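Kinesin-like protein KIF19 (Mus musculus, PDB 5GSZ) is a plus-end-directed kinesin, here represented by its nucleotide-bound motor domain, that depolymerises microtubules at ciliary tips and so regulates the length of motile cilia. Local coordinates at residues A[11-16]-A[82-87]; A[113-118]-A[122-127]. One frame throughout, in Å; residues are numbered along the deposited sequence.

Interaction 1: residues A[11-16]-A[82-87]; sequences QLMVAL and QATTKS
In the central beta sheet of the kinesin motor domain, strand 12-18 presents M13 and A15 to the last part of helix 77-84, and these two residues meet A83 and T84. The contact is small, burying 122 Å² in all, and no hydrogen bond crosses it. M13 does most of the work through its terminal methyl. CG leaves anti to the backbone N (chi1 161°) and the chain runs extended until it bends at chi3 (107°), which brings CE over the backbone of residues 83 and 84. There CE lies 3.4 Å from CA of T84 and 3.5 Å from O of A83. The same methyl is 3.6 Å from CG2 of T84, a methyl-to-methyl contact, while SD of M13 lies 3.9 Å from O of A83. A long, unbranched and flexible side chain suits this place, because the strand backbone stands well back from the helix: even the nearest alpha carbons, those of A15 and T84, are 7.5 Å apart. A15 faces the helix too, but its CB reaches no closer than 4.3 Å to CG2 of T84. T84 divides its two branches: CG2 serves the apolar contact, while OG1 bonds back to the carbonyl of V80, one turn earlier in its own helix, so that a buried hydroxyl is satisfied. On the sheet, strand 12-18 runs between the parallel strands 69-71 and 315-323; F71 of the former touches A15, A83 and T84, while I320 of the latter packs on T84.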
ATOM      1  N   GLN A  11      -8.174   6.431  12.483  1.00 61.92           N
ATOM      2  CA  GLN A  11      -9.193   6.030  11.508  1.00 63.11           C
ATOM      3  C   GLN A  11      -8.624   5.148  10.398  1.00 63.11           C
ATOM      4  O   GLN A  11      -7.752   5.575   9.640  1.00 56.98           O
ATOM      5  CB  GLN A  11      -9.840   7.259  10.882  1.00 65.23           C
ATOM      6  CG  GLN A  11     -10.899   6.939   9.835  1.00 69.97           C
ATOM      7  CD  GLN A  11     -12.014   6.057  10.381  1.00 77.07           C
ATOM      8  OE1 GLN A  11     -12.401   6.185  11.544  1.00 81.63           O
ATOM      9  NE2 GLN A  11     -12.554   5.173   9.533  1.00 73.41           N
ATOM     10  N   LEU A  12      -9.143   3.929  10.287  1.00 60.40           N
ATOM     11  CA  LEU A  12      -8.628   2.948   9.345  1.00 56.34           C
ATOM     12  C   LEU A  12      -9.728   2.456   8.419  1.00 59.11           C
ATOM     13  O   LEU A  12     -10.859   2.219   8.856  1.00 62.27           O
ATOM     14  CB  LEU A  12      -8.036   1.751  10.065  1.00 61.61           C
ATOM     15  CG  LEU A  12      -7.800   0.543   9.160  1.00 56.07           C
ATOM     16  CD1 LEU A  12      -6.632   0.800   8.226  1.00 47.78           C
ATOM     17  CD2 LEU A  12      -7.580  -0.692   9.993  1.00 52.01           C
ATOM     18  N   MET A  13      -9.388   2.301   7.138  1.00 55.14           N
ATOM     19  CA  MET A  13     -10.249   1.661   6.160  1.00 50.32           C
ATOM     20  C   MET A  13      -9.531   0.476   5.532  1.00 55.59           C
ATOM     21  O   MET A  13      -8.365   0.588   5.135  1.00 53.79           O
ATOM     22  CB  MET A  13     -10.672   2.605   5.048  1.00 45.22           C
ATOM     23  CG  MET A  13     -11.140   1.759   3.863  1.00 57.30           C
ATOM     24  SD  MET A  13     -12.076   2.483   2.533  1.00 63.61           S
ATOM     25  CE  MET A  13     -10.807   2.473   1.297  1.00 59.10           C
ATOM     26  N   VAL A  14     -10.243  -0.640   5.403  1.00 53.60           N
ATOM     27  CA  VAL A  14      -9.751  -1.824   4.714  1.00 52.04           C
ATOM     28  C   VAL A  14     -10.632  -2.091   3.494  1.00 54.40           C
ATOM     29  O   VAL A  14     -11.866  -2.071   3.589  1.00 55.88           O
ATOM     30  CB  VAL A  14      -9.730  -3.029   5.662  1.00 50.82           C
ATOM     31  CG1 VAL A  14      -9.232  -4.255   4.930  1.00 52.27           C
ATOM     32  CG2 VAL A  14      -8.877  -2.700   6.861  1.00 48.29           C
ATOM     33  N   ALA A  15     -10.004  -2.307   2.345  1.00 46.56           N
ATOM     34  CA  ALA A  15     -10.710  -2.607   1.113  1.00 50.81           C
ATOM     35  C   ALA A  15     -10.205  -3.947   0.596  1.00 51.04           C
ATOM     36  O   ALA A  15      -9.063  -4.328   0.865  1.00 49.74           O
ATOM     37  CB  ALA A  15     -10.501  -1.498   0.076  1.00 45.92           C
ATOM     38  N   LEU A  16     -11.047  -4.677  -0.140  1.00 51.13           N
ATOM     39  CA  LEU A  16     -10.572  -5.898  -0.786  1.00 48.42           C
ATOM     40  C   LEU A  16     -10.878  -5.849  -2.272  1.00 50.30           C
ATOM     41  O   LEU A  16     -12.024  -5.598  -2.663  1.00 52.55           O
ATOM     42  CB  LEU A  16     -11.164  -7.177  -0.180  1.00 47.91           C
ATOM     43  CG  LEU A  16     -10.294  -8.333  -0.718  1.00 54.85           C
ATOM     44  CD1 LEU A  16      -9.754  -9.239   0.394  1.00 51.91           C
ATOM     45  CD2 LEU A  16     -10.976  -9.149  -1.820  1.00 48.46           C
ATOM     46  N   GLN A  82     -11.840   6.482  -6.391  1.00 53.77           N
ATOM     47  CA  GLN A  82     -12.878   7.262  -5.726  1.00 53.86           C
ATOM     48  C   GLN A  82     -13.232   6.654  -4.374  1.00 51.66           C
ATOM     49  O   GLN A  82     -13.434   7.375  -3.392  1.00 54.90           O
ATOM     50  CB  GLN A  82     -14.129   7.350  -6.603  1.00 53.16           C
ATOM     51  CG  GLN A  82     -13.984   7.945  -8.012  1.00 58.09           C
ATOM     52  CD  GLN A  82     -13.932   9.460  -8.049  1.00 66.13           C
ATOM     53  OE1 GLN A  82     -14.296  10.129  -7.085  1.00 63.18           O
ATOM     54  NE2 GLN A  82     -13.517  10.009  -9.188  1.00 62.04           N
ATOM     55  N   ALA A  83     -13.284   5.334  -4.297  1.00 46.92           N
ATOM     56  CA  ALA A  83     -13.727   4.685  -3.078  1.00 47.68           C
ATOM     57  C   ALA A  83     -12.631   4.540  -2.038  1.00 51.42           C
ATOM     58  O   ALA A  83     -12.932   4.174  -0.896  1.00 58.62           O
ATOM     59  CB  ALA A  83     -14.289   3.301  -3.396  1.00 50.15           C
ATOM     60  N   THR A  84     -11.376   4.788  -2.383  1.00 48.65           N
ATOM     61  CA  THR A  84     -10.319   4.476  -1.429  1.00 54.81           C
ATOM     62  C   THR A  84      -9.543   5.697  -0.963  1.00 57.38           C
ATOM     63  O   THR A  84      -9.431   5.917   0.256  1.00 53.87           O
ATOM     64  CB  THR A  84      -9.341   3.430  -2.004  1.00 46.84           C
ATOM     65  OG1 THR A  84      -8.858   3.866  -3.275  1.00 46.09           O
ATOM     66  CG2 THR A  84     -10.029   2.107  -2.153  1.00 45.31           C
ATOM     67  N   THR A  85      -8.992   6.499  -1.889  1.00 48.26           N
ATOM     68  CA  THR A  85      -8.038   7.526  -1.508  1.00 47.42           C
ATOM     69  C   THR A  85      -8.441   8.952  -1.865  1.00 48.79           C
ATOM     70  O   THR A  85      -7.808   9.883  -1.367  1.00 47.33           O
ATOM     71  CB  THR A  85      -6.661   7.226  -2.123  1.00 47.09           C
ATOM     72  OG1 THR A  85      -6.745   7.272  -3.545  1.00 52.82           O
ATOM     73  CG2 THR A  85      -6.216   5.857  -1.749  1.00 48.20           C
ATOM     74  N   LYS A  86      -9.455   9.163  -2.705  1.00 50.61           N
ATOM     75  CA  LYS A  86      -9.819  10.526  -3.084  1.00 49.97           C
ATOM     76  C   LYS A  86     -10.058  11.398  -1.853  1.00 49.71           C
ATOM     77  O   LYS A  86      -9.552  12.525  -1.761  1.00 49.83           O
ATOM     78  CB  LYS A  86     -11.062  10.507  -3.978  1.00 52.09           C
ATOM     79  CG  LYS A  86     -11.458  11.866  -4.522  1.00 53.79           C
ATOM     80  CD  LYS A  86     -12.881  11.828  -5.018  1.00 59.80           C
ATOM     81  CE  LYS A  86     -13.403  13.193  -5.447  1.00 63.51           C
ATOM     82  NZ  LYS A  86     -12.752  13.693  -6.687  1.00 65.27           N
ATOM     83  N   SER A  87     -10.812  10.876  -0.881  1.00 47.16           N
ATOM     84  CA  SER A  87     -11.197  11.635   0.300  1.00 40.77           C
ATOM     85  C   SER A  87     -10.039  11.901   1.247  1.00 46.71           C
ATOM     86  O   SER A  87     -10.213  12.666   2.197  1.00 53.72           O
ATOM     87  CB  SER A  87     -12.295  10.901   1.057  1.00 49.06           C
ATOM     88  OG  SER A  87     -11.790   9.754   1.731  1.00 50.02           O
TER

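Interaction 2: residues A[113-118]-A[122-127]; sequences TMLGTD and GIYVRT
The bond from Y124 N to M114 O, 3.0 Å long and nearly straight at 174°, leads a set of three backbone bonds where helix 110-114 gives way to the turn; its donor lies in the carbonyl plane. I123 N gives its proton to T113 O, also in the carbonyl plane but more bent (142°). G122 N meets L115 O from above that carbonyl's plane, away from the lone pairs. These amides, at the start of helix 123-136, have no carbonyl of their own helix before them to bond, and the preceding segment supplies the acceptors. Glycines suit this closeness: G116 has positive phi, an angle that glycine takes readily, and its CA comes within 4.2 Å of CA of G122. The Y124 ring then folds back across the turn, its CG set beside its own backbone N (chi1 -65°). M114 O lies over one face, 3.2 Å above the plane and toward the rim, and M114 CB makes a CH-pi contact, 4.2 Å from the ring centroid. L115 places CB 4.1 Å from CE2 of Y124. I123 and T113 lie side by side, pointing the same way, with CG1 of I123 4.0 Å from CG2 of T113; I123 also packs on Y81 and T84 of helix 77-84. T113 OG1 bonds instead to H322, and L199 of helix 192-203 touches both L115 and Y124. The whole is a short, tight link between two consecutive helices, with G122 at the N-cap, directly after the P-loop helix of the kinesin nucleotide pocket.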
ATOM      1  N   THR A 113      -3.081  -1.800  -8.937  1.00 37.89           N
ATOM      2  CA  THR A 113      -3.881  -0.845  -8.170  1.00 36.82           C
ATOM      3  C   THR A 113      -3.140   0.473  -7.950  1.00 40.44           C
ATOM      4  O   THR A 113      -3.742   1.543  -8.080  1.00 38.70           O
ATOM      5  CB  THR A 113      -4.287  -1.439  -6.819  1.00 40.77           C
ATOM      6  OG1 THR A 113      -5.377  -2.345  -6.996  1.00 43.62           O
ATOM      7  CG2 THR A 113      -4.718  -0.332  -5.828  1.00 38.18           C
ATOM      8  N   MET A 114      -1.835   0.418  -7.623  1.00 38.97           N
ATOM      9  CA  MET A 114      -1.077   1.610  -7.225  1.00 41.43           C
ATOM     10  C   MET A 114      -0.515   2.395  -8.410  1.00 43.28           C
ATOM     11  O   MET A 114      -0.731   3.609  -8.504  1.00 44.92           O
ATOM     12  CB  MET A 114       0.067   1.242  -6.273  1.00 38.99           C
ATOM     13  CG  MET A 114      -0.421   0.626  -4.982  1.00 42.68           C
ATOM     14  SD  MET A 114      -1.778   1.534  -4.182  1.00 39.45           S
ATOM     15  CE  MET A 114      -0.916   2.897  -3.384  1.00 38.41           C
ATOM     16  N   LEU A 115       0.214   1.722  -9.309  1.00 44.36           N
ATOM     17  CA  LEU A 115       0.765   2.351 -10.506  1.00 43.57           C
ATOM     18  C   LEU A 115      -0.173   2.260 -11.711  1.00 42.71           C
ATOM     19  O   LEU A 115      -0.331   3.236 -12.446  1.00 45.63           O
ATOM     20  CB  LEU A 115       2.110   1.719 -10.849  1.00 39.97           C
ATOM     21  CG  LEU A 115       2.674   2.157 -12.187  1.00 46.97           C
ATOM     22  CD1 LEU A 115       3.171   3.567 -12.024  1.00 48.16           C
ATOM     23  CD2 LEU A 115       3.825   1.280 -12.607  1.00 48.08           C
ATOM     24  N   GLY A 116      -0.807   1.104 -11.923  1.00 45.38           N
ATOM     25  CA  GLY A 116      -1.615   0.884 -13.109  1.00 45.07           C
ATOM     26  C   GLY A 116      -0.759   0.775 -14.354  1.00 43.24           C
ATOM     27  O   GLY A 116       0.414   0.398 -14.312  1.00 45.20           O
ATOM     28  N   THR A 117      -1.358   1.135 -15.481  1.00 47.60           N
ATOM     29  CA  THR A 117      -0.688   1.112 -16.773  1.00 50.39           C
ATOM     30  C   THR A 117      -0.949   2.423 -17.497  1.00 58.27           C
ATOM     31  O   THR A 117      -1.809   3.220 -17.100  1.00 56.27           O
ATOM     32  CB  THR A 117      -1.172  -0.043 -17.658  1.00 46.25           C
ATOM     33  OG1 THR A 117      -2.565   0.138 -17.959  1.00 49.04           O
ATOM     34  CG2 THR A 117      -0.975  -1.368 -16.969  1.00 41.92           C
ATOM     35  N   ASP A 118      -0.203   2.623 -18.586  1.00 59.39           N
ATOM     36  CA  ASP A 118      -0.462   3.754 -19.471  1.00 57.57           C
ATOM     37  C   ASP A 118      -1.934   3.834 -19.846  1.00 56.04           C
ATOM     38  O   ASP A 118      -2.575   4.869 -19.659  1.00 61.35           O
ATOM     39  CB  ASP A 118       0.404   3.643 -20.718  1.00 65.31           C
ATOM     40  CG  ASP A 118       1.682   4.435 -20.602  1.00 79.21           C
ATOM     41  OD1 ASP A 118       1.635   5.534 -20.001  1.00 83.61           O
ATOM     42  OD2 ASP A 118       2.732   3.953 -21.090  1.00 89.56           O
ATOM     43  N   GLY A 122      -3.252   4.009 -12.193  1.00 48.73           N
ATOM     44  CA  GLY A 122      -3.744   3.681 -10.867  1.00 47.47           C
ATOM     45  C   GLY A 122      -3.854   4.813  -9.860  1.00 45.40           C
ATOM     46  O   GLY A 122      -4.153   5.961 -10.205  1.00 43.25           O
ATOM     47  N   ILE A 123      -3.601   4.474  -8.595  1.00 42.28           N
ATOM     48  CA  ILE A 123      -3.883   5.372  -7.480  1.00 44.24           C
ATOM     49  C   ILE A 123      -2.922   6.560  -7.461  1.00 46.48           C
ATOM     50  O   ILE A 123      -3.335   7.689  -7.171  1.00 45.71           O
ATOM     51  CB  ILE A 123      -3.829   4.600  -6.148  1.00 42.09           C
ATOM     52  CG1 ILE A 123      -5.011   3.648  -6.023  1.00 43.42           C
ATOM     53  CG2 ILE A 123      -3.795   5.574  -4.958  1.00 42.83           C
ATOM     54  CD1 ILE A 123      -6.340   4.339  -6.123  1.00 46.93           C
ATOM     55  N   TYR A 124      -1.629   6.323  -7.712  1.00 40.09           N
ATOM     56  CA  TYR A 124      -0.622   7.381  -7.708  1.00 41.27           C
ATOM     57  C   TYR A 124      -1.071   8.603  -8.493  1.00 42.81           C
ATOM     58  O   TYR A 124      -1.326   9.658  -7.908  1.00 43.86           O
ATOM     59  CB  TYR A 124       0.715   6.913  -8.297  1.00 40.36           C
ATOM     60  CG  TYR A 124       1.457   5.830  -7.534  1.00 42.67           C
ATOM     61  CD1 TYR A 124       1.274   5.633  -6.169  1.00 47.48           C
ATOM     62  CD2 TYR A 124       2.350   5.001  -8.193  1.00 38.46           C
ATOM     63  CE1 TYR A 124       1.983   4.625  -5.488  1.00 47.53           C
ATOM     64  CE2 TYR A 124       3.043   4.026  -7.539  1.00 42.24           C
ATOM     65  CZ  TYR A 124       2.866   3.827  -6.191  1.00 42.57           C
ATOM     66  OH  TYR A 124       3.589   2.833  -5.564  1.00 41.02           O
ATOM     67  N   VAL A 125      -1.188   8.463  -9.812  1.00 39.91           N
ATOM     68  CA  VAL A 125      -1.447   9.628 -10.648  1.00 41.92           C
ATOM     69  C   VAL A 125      -2.845  10.185 -10.389  1.00 43.32           C
ATOM     70  O   VAL A 125      -3.047  11.402 -10.411  1.00 52.29           O
ATOM     71  CB  VAL A 125      -1.211   9.308 -12.145  1.00 47.38           C
ATOM     72  CG1 VAL A 125       0.172   8.722 -12.384  1.00 53.10           C
ATOM     73  CG2 VAL A 125      -2.239   8.358 -12.672  1.00 49.48           C
ATOM     74  N   ARG A 126      -3.827   9.328 -10.124  1.00 42.59           N
ATOM     75  CA  ARG A 126      -5.163   9.849  -9.835  1.00 44.74           C
ATOM     76  C   ARG A 126      -5.138  10.703  -8.582  1.00 47.86           C
ATOM     77  O   ARG A 126      -5.770  11.764  -8.523  1.00 53.44           O
ATOM     78  CB  ARG A 126      -6.180   8.707  -9.695  1.00 47.97           C
ATOM     79  CG  ARG A 126      -6.493   8.043 -11.016  1.00 44.88           C
ATOM     80  CD  ARG A 126      -7.248   6.739 -10.905  1.00 47.50           C
ATOM     81  NE  ARG A 126      -8.095   6.614 -12.091  1.00 53.59           N
ATOM     82  CZ  ARG A 126      -7.710   6.147 -13.278  1.00 55.11           C
ATOM     83  NH1 ARG A 126      -6.476   5.708 -13.475  1.00 58.69           N
ATOM     84  NH2 ARG A 126      -8.563   6.120 -14.284  1.00 53.22           N
ATOM     85  N   THR A 127      -4.365  10.283  -7.589  1.00 48.94           N
ATOM     86  CA  THR A 127      -4.259  11.048  -6.359  1.00 49.98           C
ATOM     87  C   THR A 127      -3.420  12.304  -6.544  1.00 48.14           C
ATOM     88  O   THR A 127      -3.796  13.372  -6.047  1.00 50.01           O
ATOM     89  CB  THR A 127      -3.683  10.170  -5.253  1.00 44.99           C
ATOM     90  OG1 THR A 127      -4.357   8.908  -5.267  1.00 45.87           O
ATOM     91  CG2 THR A 127      -3.883  10.817  -3.898  1.00 38.95           C
TER

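The two interactions follow one another along the chain, their centres 15 Å apart, and touch through T84 and T85 of 82-87 and I123 and T127 of 122-127. I123 CD1 is 3.8 Å from T84 OG1, and I123 CG2 is 3.7 Å from T85 OG1; the I123 side chain thus packs on T84, which also meets strand 12-18, and on its neighbour. Interaction 2 is nearer the nucleotide: the T113 side chain is about 6 Å from ADP and that of M114 about 8 Å from the magnesium ion, whereas the side chain of T84 is about 12 Å from ADP. The contacts run from strand 12-18 through helices 77-84 and 123-136 to helix 110-114, beside the pocket.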